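Local coordinates for protein arylalkylamine N-Acetyltransferase 2 (Aedes aegypti, PDB 4FD5) that probably transfers an acetyl group from acetyl-CoA to the amine of arylalkylamines such as dopamine, as a member of the GNAT acetyltransferase family, at residues Ile108-Tyr113 and Thr194-Glu199; Asn41-Gly46 and Pro50-His55; Lys123-Asp128 and Phe164-Thr169. One frame throughout, in Å; residues are numbered along the deposited sequence.

Interaction 1 (Ile108-Tyr113 and Thr194-Glu199)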
ATOM      1  N   ILE A 108      11.650   0.078   7.513  1.00 20.23           N
ATOM      2  CA  ILE A 108      10.364   0.441   6.892  1.00 20.28           C
ATOM      3  C   ILE A 108       9.176   0.290   7.865  1.00 21.67           C
ATOM      4  O   ILE A 108       8.368   1.221   8.058  1.00 19.07           O
ATOM      5  CB  ILE A 108      10.117  -0.408   5.636  1.00 21.31           C
ATOM      6  CG1 ILE A 108      11.192  -0.109   4.588  1.00 22.53           C
ATOM      7  CG2 ILE A 108       8.709  -0.149   5.080  1.00 23.08           C
ATOM      8  CD1 ILE A 108      11.222  -1.110   3.451  1.00 22.58           C
ATOM      9  N   PHE A 109       9.080  -0.886   8.482  1.00 20.44           N
ATOM     10  CA  PHE A 109       8.017  -1.148   9.450  1.00 24.72           C
ATOM     11  C   PHE A 109       7.985  -0.057  10.526  1.00 24.36           C
ATOM     12  O   PHE A 109       6.929   0.482  10.856  1.00 23.42           O
ATOM     13  CB  PHE A 109       8.206  -2.531  10.091  1.00 26.93           C
ATOM     14  CG  PHE A 109       7.078  -2.939  11.017  1.00 31.23           C
ATOM     15  CD1 PHE A 109       6.107  -3.848  10.600  1.00 36.59           C
ATOM     16  CD2 PHE A 109       6.984  -2.411  12.296  1.00 35.18           C
ATOM     17  CE1 PHE A 109       5.068  -4.223  11.449  1.00 40.69           C
ATOM     18  CE2 PHE A 109       5.948  -2.781  13.148  1.00 38.76           C
ATOM     19  CZ  PHE A 109       4.990  -3.685  12.723  1.00 40.11           C
ATOM     20  N   LYS A 110       9.157   0.262  11.062  1.00 22.50           N
ATOM     21  CA  LYS A 110       9.294   1.265  12.103  1.00 23.38           C
ATOM     22  C   LYS A 110       8.789   2.635  11.670  1.00 22.21           C
ATOM     23  O   LYS A 110       8.042   3.278  12.409  1.00 23.64           O
ATOM     24  CB  LYS A 110      10.751   1.352  12.566  1.00 24.70           C
ATOM     25  CG  LYS A 110      10.988   2.268  13.749  1.00 27.04           C
ATOM     26  CD  LYS A 110      12.435   2.136  14.250  1.00 28.89           C
ATOM     27  CE  LYS A 110      12.937   3.432  14.880  1.00 35.43           C
ATOM     28  NZ  LYS A 110      12.241   3.788  16.151  1.00 39.14           N
ATOM     29  N   LEU A 111       9.183   3.089  10.478  1.00 20.72           N
ATOM     30  CA  LEU A 111       8.704   4.398  10.033  1.00 19.56           C
ATOM     31  C   LEU A 111       7.177   4.414   9.941  1.00 20.40           C
ATOM     32  O   LEU A 111       6.510   5.350  10.423  1.00 18.27           O
ATOM     33  CB  LEU A 111       9.315   4.780   8.693  1.00 19.16           C
ATOM     34  CG  LEU A 111       8.726   6.036   8.039  1.00 18.35           C
ATOM     35  CD1 LEU A 111       8.883   7.289   8.928  1.00 20.12           C
ATOM     36  CD2 LEU A 111       9.362   6.242   6.675  1.00 20.10           C
ATOM     37  N   LEU A 112       6.615   3.372   9.335  1.00 19.47           N
ATOM     38  CA  LEU A 112       5.155   3.366   9.162  1.00 20.07           C
ATOM     39  C   LEU A 112       4.416   3.287  10.510  1.00 22.26           C
ATOM     40  O   LEU A 112       3.419   3.995  10.738  1.00 20.95           O
ATOM     41  CB  LEU A 112       4.728   2.245   8.217  1.00 20.54           C
ATOM     42  CG  LEU A 112       5.342   2.323   6.824  1.00 23.97           C
ATOM     43  CD1 LEU A 112       5.164   0.996   6.112  1.00 26.10           C
ATOM     44  CD2 LEU A 112       4.720   3.468   6.034  1.00 26.48           C
ATOM     45  N   TYR A 113       4.916   2.456  11.418  1.00 19.87           N
ATOM     46  CA  TYR A 113       4.351   2.380  12.774  1.00 21.84           C
ATOM     47  C   TYR A 113       4.382   3.732  13.502  1.00 23.14           C
ATOM     48  O   TYR A 113       3.377   4.212  14.051  1.00 21.94           O
ATOM     49  CB  TYR A 113       5.116   1.318  13.569  1.00 26.85           C
ATOM     50  CG  TYR A 113       4.760   1.276  15.034  1.00 28.97           C
ATOM     51  CD1 TYR A 113       3.609   0.631  15.471  1.00 34.55           C
ATOM     52  CD2 TYR A 113       5.582   1.879  15.980  1.00 30.79           C
ATOM     53  CE1 TYR A 113       3.284   0.595  16.806  1.00 37.03           C
ATOM     54  CE2 TYR A 113       5.263   1.851  17.317  1.00 33.29           C
ATOM     55  CZ  TYR A 113       4.111   1.208  17.722  1.00 38.29           C
ATOM     56  OH  TYR A 113       3.796   1.182  19.062  1.00 43.44           O
ATOM     57  N   THR A 194      14.007  13.428   3.658  1.00 24.22           N
ATOM     58  CA  THR A 194      15.280  14.082   3.946  1.00 24.30           C
ATOM     59  C   THR A 194      15.384  14.533   5.396  1.00 26.02           C
ATOM     60  O   THR A 194      16.470  14.880   5.860  1.00 25.19           O
ATOM     61  CB  THR A 194      15.552  15.277   3.015  1.00 26.87           C
ATOM     62  OG1 THR A 194      14.419  16.151   3.008  1.00 28.47           O
ATOM     63  CG2 THR A 194      15.828  14.801   1.599  1.00 28.49           C
ATOM     64  N   ASP A 195      14.263  14.525   6.116  1.00 24.94           N
ATOM     65  CA  ASP A 195      14.245  14.975   7.509  1.00 25.87           C
ATOM     66  C   ASP A 195      14.216  13.809   8.492  1.00 26.07           C
ATOM     67  O   ASP A 195      14.202  14.016   9.701  1.00 27.52           O
ATOM     68  CB  ASP A 195      13.026  15.869   7.781  1.00 29.06           C
ATOM     69  CG  ASP A 195      13.007  17.126   6.932  1.00 30.27           C
ATOM     70  OD1 ASP A 195      14.084  17.635   6.552  1.00 30.04           O
ATOM     71  OD2 ASP A 195      11.894  17.608   6.645  1.00 31.42           O
ATOM     72  N   TYR A 196      14.189  12.582   7.977  1.00 22.80           N
ATOM     73  CA  TYR A 196      14.054  11.413   8.838  1.00 23.58           C
ATOM     74  C   TYR A 196      15.418  10.745   9.012  1.00 23.34           C
ATOM     75  O   TYR A 196      15.873  10.027   8.122  1.00 21.73           O
ATOM     76  CB  TYR A 196      13.024  10.451   8.233  1.00 23.13           C
ATOM     77  CG  TYR A 196      12.729   9.225   9.068  1.00 20.29           C
ATOM     78  CD1 TYR A 196      12.217   9.342  10.350  1.00 22.77           C
ATOM     79  CD2 TYR A 196      12.958   7.942   8.565  1.00 19.96           C
ATOM     80  CE1 TYR A 196      11.945   8.227  11.115  1.00 24.16           C
ATOM     81  CE2 TYR A 196      12.678   6.816   9.321  1.00 19.53           C
ATOM     82  CZ  TYR A 196      12.175   6.964  10.597  1.00 22.29           C
ATOM     83  OH  TYR A 196      11.895   5.860  11.366  1.00 23.27           O
ATOM     84  N   LEU A 197      16.056  10.996  10.160  1.00 24.53           N
ATOM     85  CA  LEU A 197      17.453  10.591  10.415  1.00 26.37           C
ATOM     86  C   LEU A 197      17.600   9.639  11.617  1.00 27.77           C
ATOM     87  O   LEU A 197      16.802   9.688  12.553  1.00 29.11           O
ATOM     88  CB  LEU A 197      18.323  11.839  10.641  1.00 28.47           C
ATOM     89  CG  LEU A 197      18.065  13.064   9.755  1.00 26.93           C
ATOM     90  CD1 LEU A 197      18.957  14.235  10.178  1.00 30.71           C
ATOM     91  CD2 LEU A 197      18.260  12.761   8.270  1.00 29.02           C
ATOM     92  N   ASP A 198      18.633   8.791  11.602  1.00 30.19           N
ATOM     93  CA  ASP A 198      18.866   7.820  12.687  1.00 30.27           C
ATOM     94  C   ASP A 198      19.542   8.433  13.915  1.00 31.29           C
ATOM     95  O   ASP A 198      19.851   9.623  13.919  1.00 31.05           O
ATOM     96  CB  ASP A 198      19.691   6.626  12.192  1.00 33.47           C
ATOM     97  CG  ASP A 198      20.939   7.043  11.427  1.00 35.17           C
ATOM     98  OD1 ASP A 198      21.400   8.198  11.573  1.00 37.42           O
ATOM     99  OD2 ASP A 198      21.471   6.196  10.672  1.00 41.69           O
ATOM    100  N   GLU A 199      19.765   7.612  14.948  1.00 30.13           N
ATOM    101  CA  GLU A 199      20.416   8.079  16.180  1.00 30.18           C
ATOM    102  C   GLU A 199      21.892   8.393  15.957  1.00 28.16           C
ATOM    103  O   GLU A 199      22.584   8.821  16.880  1.00 31.56           O
ATOM    104  CB  GLU A 199      20.252   7.080  17.332  1.00 29.65           C
ATOM    105  CG  GLU A 199      18.884   7.144  18.004  1.00 31.28           C
ATOM    106  CD  GLU A 199      18.733   6.168  19.162  1.00 31.24           C
ATOM    107  OE1 GLU A 199      19.548   5.227  19.270  1.00 30.99           O
ATOM    108  OE2 GLU A 199      17.787   6.331  19.965  1.00 32.46           O
TER
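Leu111 of helix 103-116 and Tyr196 of the loop joining strand 186-192 to strand 213-220 make a CH-pi contact that ties this loop to a helix of the GNAT fold. Both belong to peripheral layers rather than to the central sheet: the helix lies in the connection between strands 75-85 and 129-138, and the loop leads from edge strand 186-192 back into the sheet. The methyl Leu111 CD1 sits over the middle of the phenol ring, 3.8 Å from the centroid of the Tyr196 ring and only 13° off its normal. It touches the ring carbons broadly and leans slightly to the hydroxyl end, Tyr196 CZ being 3.7 Å from Leu111 CD1. The two side chains run past one another in opposite directions, so the hydroxyl end of the tyrosine arrives beside the helix backbone: Tyr196 OH lies 3.8 Å from Leu111 CA, and Leu111 CB is 4.0 Å from Tyr196 CE2. Tyr196 is swung out from its loop with CG anti to the backbone N (chi1 -177°), which carries the ring across to the helix. Lys110 adds a looser contact, its CE 4.4 Å from Tyr196 OH. The polar ends meet through Glu114, one turn further along the helix, whose carboxylate accepts both neighbours: OE1 is hydrogen-bonded to Tyr196 OH and OE2 forms a salt bridge with Lys110 NZ. That would tend to fix how far the phenol slides along the helix. Leu111 also rests on Phe205 of the same loop and on Leu214 of strand 213-220, while Phe109, Lys110 and Tyr113 on the helix touch helix 92-99.

Interaction 2 (Asn41-Gly46 and Pro50-His55)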
ATOM      1  N   ASN A  41      17.494  -1.220  -0.309  1.00 23.98           N
ATOM      2  CA  ASN A  41      17.919  -2.409  -1.037  1.00 27.46           C
ATOM      3  C   ASN A  41      17.264  -3.671  -0.496  1.00 26.74           C
ATOM      4  O   ASN A  41      17.919  -4.695  -0.296  1.00 27.83           O
ATOM      5  CB  ASN A  41      19.446  -2.535  -0.985  1.00 28.13           C
ATOM      6  CG  ASN A  41      20.145  -1.315  -1.545  1.00 33.11           C
ATOM      7  OD1 ASN A  41      20.103  -1.067  -2.749  1.00 36.38           O
ATOM      8  ND2 ASN A  41      20.785  -0.539  -0.675  1.00 36.02           N
ATOM      9  N   LEU A  42      15.959  -3.600  -0.271  1.00 23.91           N
ATOM     10  CA  LEU A  42      15.243  -4.706   0.348  1.00 23.92           C
ATOM     11  C   LEU A  42      15.251  -5.946  -0.529  1.00 26.25           C
ATOM     12  O   LEU A  42      15.386  -7.069  -0.038  1.00 25.61           O
ATOM     13  CB  LEU A  42      13.807  -4.292   0.668  1.00 23.43           C
ATOM     14  CG  LEU A  42      12.975  -5.278   1.483  1.00 24.82           C
ATOM     15  CD1 LEU A  42      13.576  -5.480   2.856  1.00 23.33           C
ATOM     16  CD2 LEU A  42      11.552  -4.765   1.612  1.00 22.67           C
ATOM     17  N   THR A  43      15.123  -5.741  -1.833  1.00 24.87           N
ATOM     18  CA  THR A  43      15.059  -6.854  -2.764  1.00 26.03           C
ATOM     19  C   THR A  43      15.532  -6.405  -4.141  1.00 27.47           C
ATOM     20  O   THR A  43      16.006  -5.281  -4.309  1.00 29.55           O
ATOM     21  CB  THR A  43      13.632  -7.475  -2.814  1.00 26.87           C
ATOM     22  OG1 THR A  43      13.581  -8.534  -3.782  1.00 29.73           O
ATOM     23  CG2 THR A  43      12.587  -6.415  -3.145  1.00 26.64           C
ATOM     24  N   ARG A  44      15.441  -7.297  -5.109  1.00 27.62           N
ATOM     25  CA  ARG A  44      15.941  -7.034  -6.447  1.00 29.22           C
ATOM     26  C   ARG A  44      14.794  -7.288  -7.398  1.00 25.75           C
ATOM     27  O   ARG A  44      13.889  -8.050  -7.081  1.00 26.12           O
ATOM     28  CB  ARG A  44      17.107  -7.976  -6.770  1.00 32.87           C
ATOM     29  CG  ARG A  44      18.317  -7.829  -5.842  1.00 35.49           C
ATOM     30  CD  ARG A  44      19.443  -8.806  -6.196  1.00 37.79           C
ATOM     31  NE  ARG A  44      19.751  -8.787  -7.624  1.00 40.47           N
ATOM     32  CZ  ARG A  44      20.819  -9.363  -8.172  1.00 39.79           C
ATOM     33  NH1 ARG A  44      21.694 -10.008  -7.409  1.00 41.17           N
ATOM     34  NH2 ARG A  44      21.011  -9.291  -9.488  1.00 38.47           N
ATOM     35  N   PRO A  45      14.821  -6.657  -8.574  1.00 26.65           N
ATOM     36  CA  PRO A  45      13.707  -6.907  -9.491  1.00 23.86           C
ATOM     37  C   PRO A  45      13.506  -8.400  -9.748  1.00 27.43           C
ATOM     38  O   PRO A  45      14.464  -9.105 -10.068  1.00 27.83           O
ATOM     39  CB  PRO A  45      14.155  -6.208 -10.774  1.00 26.13           C
ATOM     40  CG  PRO A  45      15.108  -5.143 -10.309  1.00 28.47           C
ATOM     41  CD  PRO A  45      15.808  -5.711  -9.124  1.00 28.09           C
ATOM     42  N   GLY A  46      12.272  -8.870  -9.589  1.00 25.87           N
ATOM     43  CA  GLY A  46      11.912 -10.245  -9.895  1.00 26.23           C
ATOM     44  C   GLY A  46      12.135 -11.227  -8.762  1.00 27.17           C
ATOM     45  O   GLY A  46      11.648 -12.360  -8.806  1.00 30.07           O
ATOM     46  N   PRO A  50      10.435 -12.844   1.379  1.00 20.14           N
ATOM     47  CA  PRO A  50       9.469 -13.655   2.133  1.00 22.10           C
ATOM     48  C   PRO A  50       8.479 -12.837   2.967  1.00 20.51           C
ATOM     49  O   PRO A  50       7.295 -13.196   3.002  1.00 21.19           O
ATOM     50  CB  PRO A  50      10.360 -14.506   3.039  1.00 22.01           C
ATOM     51  CG  PRO A  50      11.672 -14.572   2.306  1.00 24.07           C
ATOM     52  CD  PRO A  50      11.830 -13.235   1.652  1.00 23.17           C
ATOM     53  N   LEU A  51       8.933 -11.766   3.619  1.00 18.48           N
ATOM     54  CA  LEU A  51       8.041 -10.972   4.456  1.00 19.54           C
ATOM     55  C   LEU A  51       7.060 -10.151   3.615  1.00 19.39           C
ATOM     56  O   LEU A  51       5.878 -10.073   3.938  1.00 18.80           O
ATOM     57  CB  LEU A  51       8.837 -10.060   5.397  1.00 23.75           C
ATOM     58  CG  LEU A  51       9.784 -10.772   6.366  1.00 26.64           C
ATOM     59  CD1 LEU A  51      10.529  -9.756   7.214  1.00 28.43           C
ATOM     60  CD2 LEU A  51       9.031 -11.751   7.250  1.00 29.01           C
ATOM     61  N   LEU A  52       7.551  -9.547   2.539  1.00 19.89           N
ATOM     62  CA  LEU A  52       6.673  -8.807   1.638  1.00 18.15           C
ATOM     63  C   LEU A  52       5.569  -9.693   1.096  1.00 18.26           C
ATOM     64  O   LEU A  52       4.402  -9.288   1.032  1.00 18.13           O
ATOM     65  CB  LEU A  52       7.455  -8.232   0.456  1.00 18.80           C
ATOM     66  CG  LEU A  52       8.523  -7.174   0.727  1.00 20.03           C
ATOM     67  CD1 LEU A  52       9.142  -6.722  -0.599  1.00 18.70           C
ATOM     68  CD2 LEU A  52       7.932  -5.988   1.494  1.00 20.88           C
ATOM     69  N   GLU A  53       5.936 -10.903   0.688  1.00 17.53           N
ATOM     70  CA  GLU A  53       4.973 -11.826   0.101  1.00 18.32           C
ATOM     71  C   GLU A  53       4.007 -12.380   1.136  1.00 19.85           C
ATOM     72  O   GLU A  53       2.821 -12.512   0.860  1.00 17.02           O
ATOM     73  CB  GLU A  53       5.707 -12.943  -0.640  1.00 21.39           C
ATOM     74  CG  GLU A  53       6.424 -12.435  -1.881  1.00 22.60           C
ATOM     75  CD  GLU A  53       7.423 -13.422  -2.442  1.00 25.59           C
ATOM     76  OE1 GLU A  53       7.203 -14.642  -2.310  1.00 28.73           O
ATOM     77  OE2 GLU A  53       8.440 -12.977  -3.011  1.00 27.38           O
ATOM     78  N   GLN A  54       4.505 -12.684   2.331  1.00 17.79           N
ATOM     79  CA  GLN A  54       3.638 -13.090   3.440  1.00 19.23           C
ATOM     80  C   GLN A  54       2.578 -12.014   3.724  1.00 17.83           C
ATOM     81  O   GLN A  54       1.384 -12.317   3.910  1.00 16.32           O
ATOM     82  CB  GLN A  54       4.491 -13.346   4.687  1.00 20.89           C
ATOM     83  CG  GLN A  54       3.724 -13.674   5.945  1.00 25.59           C
ATOM     84  CD  GLN A  54       4.662 -13.892   7.122  1.00 27.38           C
ATOM     85  OE1 GLN A  54       5.188 -14.987   7.316  1.00 36.16           O
ATOM     86  NE2 GLN A  54       4.902 -12.834   7.891  1.00 32.01           N
ATOM     87  N   HIS A  55       3.018 -10.755   3.754  1.00 17.00           N
ATOM     88  CA  HIS A  55       2.117  -9.641   4.022  1.00 18.25           C
ATOM     89  C   HIS A  55       1.079  -9.475   2.909  1.00 15.39           C
ATOM     90  O   HIS A  55      -0.112  -9.320   3.194  1.00 15.49           O
ATOM     91  CB  HIS A  55       2.902  -8.333   4.241  1.00 18.74           C
ATOM     92  CG  HIS A  55       2.066  -7.190   4.744  1.00 27.35           C
ATOM     93  ND1 HIS A  55       2.441  -5.871   4.593  1.00 33.07           N
ATOM     94  CD2 HIS A  55       0.882  -7.168   5.405  1.00 28.64           C
ATOM     95  CE1 HIS A  55       1.521  -5.085   5.129  1.00 30.97           C
ATOM     96  NE2 HIS A  55       0.565  -5.846   5.629  1.00 29.15           N
TER
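Leu42 and Leu52 face each other across a short connection, their CA atoms 9.6 Å apart, where the chain leaves helix 35-39 and enters helix 50-60. Asn41, with phi at +53°, is the C-prime residue of the Schellman motif that ends the first helix, and Leu42 N bonds back to Asn37 O. Thr43 to Pro45 are extended, Gly46 turns with positive phi, and helix 50-60 starts at Pro50. The gap between the two backbones is bridged mainly by the two leucines, whose side chains meet tip to tip. Leu42 CD2 points into the fork of Leu52, 3.8 Å from Leu52 CD1 and likewise 3.8 Å from Leu52 CD2, with Leu52 CG just behind them at 4.0 Å from Leu42 CD2. Leu42 reaches this far because its CG stands trans to the backbone N (chi1 -172°). Thr43 lends a looser methyl contact, its CG2 4.3 Å from Leu52 CD1, while its hydroxyl OG1 is hydrogen-bonded to Gly48 O within the connecting loop. The contact is wholly apolar and links the loop to the first turn of helix 50-60. Phe105 of helix 103-116 touches both leucines, and Asn37 of helix 35-39 does the same, so the pair is packed among three helices.

Interaction 3 (Lys123-Asp128 and Phe164-Thr169)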
ATOM      1  N   LYS A 123     -11.055   7.107  15.890  1.00 25.51           N
ATOM      2  CA  LYS A 123     -11.649   8.103  16.763  1.00 26.95           C
ATOM      3  C   LYS A 123     -12.137   9.312  15.982  1.00 28.27           C
ATOM      4  O   LYS A 123     -13.255   9.787  16.182  1.00 29.31           O
ATOM      5  CB  LYS A 123     -10.642   8.536  17.824  1.00 28.82           C
ATOM      6  CG  LYS A 123     -10.653   7.688  19.090  1.00 36.74           C
ATOM      7  CD  LYS A 123     -10.430   6.201  18.804  1.00 35.38           C
ATOM      8  CE  LYS A 123     -10.397   5.380  20.085  1.00 40.36           C
ATOM      9  NZ  LYS A 123      -9.640   4.121  19.858  1.00 42.71           N
ATOM     10  N   GLN A 124     -11.304   9.805  15.076  1.00 25.95           N
ATOM     11  CA  GLN A 124     -11.639  11.007  14.322  1.00 23.66           C
ATOM     12  C   GLN A 124     -12.960  10.875  13.583  1.00 27.49           C
ATOM     13  O   GLN A 124     -13.737  11.826  13.538  1.00 28.33           O
ATOM     14  CB  GLN A 124     -10.517  11.381  13.344  1.00 28.06           C
ATOM     15  CG  GLN A 124     -10.725  12.720  12.655  1.00 31.02           C
ATOM     16  CD  GLN A 124      -9.502  13.175  11.874  1.00 33.07           C
ATOM     17  OE1 GLN A 124      -8.393  12.688  12.094  1.00 39.09           O
ATOM     18  NE2 GLN A 124      -9.702  14.117  10.959  1.00 36.54           N
ATOM     19  N   PHE A 125     -13.220   9.695  13.021  1.00 25.65           N
ATOM     20  CA  PHE A 125     -14.423   9.510  12.215  1.00 26.28           C
ATOM     21  C   PHE A 125     -15.468   8.601  12.859  1.00 26.97           C
ATOM     22  O   PHE A 125     -16.486   8.296  12.244  1.00 29.44           O
ATOM     23  CB  PHE A 125     -14.060   9.015  10.815  1.00 26.61           C
ATOM     24  CG  PHE A 125     -13.155   9.949  10.069  1.00 27.71           C
ATOM     25  CD1 PHE A 125     -13.610  11.196   9.654  1.00 27.84           C
ATOM     26  CD2 PHE A 125     -11.847   9.593   9.798  1.00 25.95           C
ATOM     27  CE1 PHE A 125     -12.781  12.069   8.978  1.00 28.57           C
ATOM     28  CE2 PHE A 125     -11.011  10.459   9.113  1.00 27.19           C
ATOM     29  CZ  PHE A 125     -11.480  11.703   8.702  1.00 28.25           C
ATOM     30  N   ASP A 126     -15.213   8.187  14.094  1.00 27.57           N
ATOM     31  CA  ASP A 126     -16.108   7.292  14.827  1.00 30.11           C
ATOM     32  C   ASP A 126     -16.461   6.036  14.031  1.00 29.18           C
ATOM     33  O   ASP A 126     -17.632   5.742  13.794  1.00 31.04           O
ATOM     34  CB  ASP A 126     -17.381   8.027  15.266  1.00 33.29           C
ATOM     35  CG  ASP A 126     -18.122   7.291  16.374  1.00 36.92           C
ATOM     36  OD1 ASP A 126     -17.454   6.596  17.172  1.00 35.66           O
ATOM     37  OD2 ASP A 126     -19.367   7.408  16.448  1.00 38.50           O
ATOM     38  N   VAL A 127     -15.437   5.292  13.626  1.00 27.74           N
ATOM     39  CA  VAL A 127     -15.648   4.039  12.907  1.00 25.09           C
ATOM     40  C   VAL A 127     -14.897   2.893  13.587  1.00 24.08           C
ATOM     41  O   VAL A 127     -13.898   3.120  14.276  1.00 26.54           O
ATOM     42  CB  VAL A 127     -15.210   4.155  11.433  1.00 23.88           C
ATOM     43  CG1 VAL A 127     -16.063   5.181  10.696  1.00 24.94           C
ATOM     44  CG2 VAL A 127     -13.734   4.530  11.349  1.00 23.83           C
ATOM     45  N   ASP A 128     -15.379   1.668  13.397  1.00 24.18           N
ATOM     46  CA  ASP A 128     -14.752   0.501  14.010  1.00 28.45           C
ATOM     47  C   ASP A 128     -13.896  -0.274  13.016  1.00 24.38           C
ATOM     48  O   ASP A 128     -13.226  -1.244  13.376  1.00 24.19           O
ATOM     49  CB  ASP A 128     -15.805  -0.429  14.630  1.00 28.37           C
ATOM     50  CG  ASP A 128     -16.940  -0.744  13.682  1.00 31.89           C
ATOM     51  OD1 ASP A 128     -16.719  -0.741  12.451  1.00 33.34           O
ATOM     52  OD2 ASP A 128     -18.065  -0.999  14.166  1.00 39.81           O
ATOM     53  N   PHE A 164     -18.123   0.128   4.296  1.00 21.87           N
ATOM     54  CA  PHE A 164     -17.102   1.018   4.853  1.00 21.26           C
ATOM     55  C   PHE A 164     -17.460   2.487   4.677  1.00 20.73           C
ATOM     56  O   PHE A 164     -18.123   2.872   3.716  1.00 21.85           O
ATOM     57  CB  PHE A 164     -15.731   0.746   4.231  1.00 17.81           C
ATOM     58  CG  PHE A 164     -15.139  -0.569   4.628  1.00 19.72           C
ATOM     59  CD1 PHE A 164     -15.507  -1.735   3.980  1.00 20.01           C
ATOM     60  CD2 PHE A 164     -14.223  -0.640   5.659  1.00 18.85           C
ATOM     61  CE1 PHE A 164     -14.956  -2.946   4.346  1.00 21.95           C
ATOM     62  CE2 PHE A 164     -13.669  -1.852   6.030  1.00 21.17           C
ATOM     63  CZ  PHE A 164     -14.036  -3.006   5.373  1.00 20.34           C
ATOM     64  N   GLN A 165     -16.988   3.311   5.612  1.00 20.25           N
ATOM     65  CA  GLN A 165     -17.207   4.747   5.569  1.00 22.10           C
ATOM     66  C   GLN A 165     -15.906   5.524   5.420  1.00 19.63           C
ATOM     67  O   GLN A 165     -15.919   6.699   5.071  1.00 18.50           O
ATOM     68  CB  GLN A 165     -17.907   5.209   6.842  1.00 25.02           C
ATOM     69  CG  GLN A 165     -19.259   4.578   7.060  1.00 25.99           C
ATOM     70  CD  GLN A 165     -19.876   5.034   8.354  1.00 31.45           C
ATOM     71  OE1 GLN A 165     -20.663   5.976   8.374  1.00 37.44           O
ATOM     72  NE2 GLN A 165     -19.508   4.383   9.447  1.00 29.93           N
ATOM     73  N   VAL A 166     -14.791   4.863   5.709  1.00 17.70           N
ATOM     74  CA  VAL A 166     -13.492   5.532   5.637  1.00 18.13           C
ATOM     75  C   VAL A 166     -12.457   4.677   4.919  1.00 15.19           C
ATOM     76  O   VAL A 166     -12.328   3.476   5.181  1.00 15.35           O
ATOM     77  CB  VAL A 166     -12.982   5.915   7.027  1.00 18.29           C
ATOM     78  CG1 VAL A 166     -11.561   6.485   6.945  1.00 19.67           C
ATOM     79  CG2 VAL A 166     -13.925   6.927   7.679  1.00 18.47           C
ATOM     80  N   MET A 167     -11.711   5.307   4.017  1.00 14.92           N
ATOM     81  CA  MET A 167     -10.574   4.654   3.379  1.00 15.17           C
ATOM     82  C   MET A 167      -9.288   5.366   3.767  1.00 15.73           C
ATOM     83  O   MET A 167      -9.297   6.565   4.042  1.00 14.61           O
ATOM     84  CB  MET A 167     -10.708   4.689   1.858  1.00 15.05           C
ATOM     85  CG  MET A 167     -11.985   4.072   1.288  1.00 15.51           C
ATOM     86  SD  MET A 167     -12.068   4.240  -0.502  1.00 16.58           S
ATOM     87  CE  MET A 167     -11.035   2.875  -1.044  1.00 15.92           C
ATOM     88  N   LYS A 168      -8.185   4.622   3.749  1.00 14.77           N
ATOM     89  CA  LYS A 168      -6.901   5.133   4.233  1.00 15.33           C
ATOM     90  C   LYS A 168      -5.802   4.571   3.361  1.00 15.79           C
ATOM     91  O   LYS A 168      -5.910   3.444   2.893  1.00 15.37           O
ATOM     92  CB  LYS A 168      -6.701   4.669   5.686  1.00 17.14           C
ATOM     93  CG  LYS A 168      -5.312   4.889   6.289  1.00 21.18           C
ATOM     94  CD  LYS A 168      -5.245   4.245   7.680  1.00 23.30           C
ATOM     95  CE  LYS A 168      -3.943   4.575   8.417  1.00 23.62           C
ATOM     96  NZ  LYS A 168      -2.808   3.738   7.953  1.00 23.96           N
ATOM     97  N   THR A 169      -4.742   5.344   3.127  1.00 14.80           N
ATOM     98  CA  THR A 169      -3.561   4.780   2.485  1.00 13.62           C
ATOM     99  C   THR A 169      -2.299   5.435   3.045  1.00 16.27           C
ATOM    100  O   THR A 169      -2.281   6.642   3.297  1.00 15.48           O
ATOM    101  CB  THR A 169      -3.622   4.902   0.937  1.00 14.13           C
ATOM    102  OG1 THR A 169      -2.584   4.116   0.338  1.00 16.02           O
ATOM    103  CG2 THR A 169      -3.456   6.351   0.497  1.00 16.61           C
TER
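Phe125 and Val166 meet because each turns a carbon away from its own carbonyl: Phe125 has CG anti to the carbonyl carbon (chi1 -59°), and Val166 places CG2 in the same relation to its backbone, with CG1 trans to the backbone N (chi1 174°). Val166 CG2 thereby becomes the shared point of the contact. It lies 3.8 Å from Phe125 CB and 3.9 Å from Phe125 CG, resting against the root of the aromatic side chain, and the two side chains cross at about a right angle. Val127 brings CG1 up beside the phenylalanine, 4.1 Å from Val166 CG2, so both side chains press on this methyl from the side of the 123-128 segment. The backbone makes this possible at Asp126, whose positive phi (52°) belongs to the Schellman motif closing helix 121-125 and lets the residues before and after it both face the strand. Val166 opens strand 166-171, the second parallel strand of the beta-alpha-beta unit that runs from strand 129-138 through helix 147-161. The contact thus closes the end of the GNAT sheet where these two strands begin, away from the strand 129-138 end that leads into the glycine-rich loop expected to bind the CoA pyrophosphate. Gln165, extended beyond CG, passes Val127 in the opposite direction and lays its NE2 3.8 Å from Val127 CG1, a van der Waals contact. One face of the Phe125 ring is covered by Gln124 CG, 4.1 Å above its plane; the Phe125 side chain also touches Cys218 and Val220 of strand 213-220.

Helix 103-116 carries one side of interaction 1 and packs, through Phe105, on the leucines of interaction 2. The two adjoin where Ile108 CD1 touches Leu42 CD2 at 4.1 Å, although Ile108 does not meet 194-199. Interaction 3 stands apart, its centre about 29 Å from that of interaction 2 and on the other side of the chain's centre. All are partly buried, each with one buried residue among those touching, and interaction 3 also takes in the exposed Gln165. Their chemistry differs: a methyl over a phenol face whose hydroxyl is bonded to a carboxylate in 1, leucine against leucine in 2, and a valine methyl against the base of a phenylalanine and a second valine in 3.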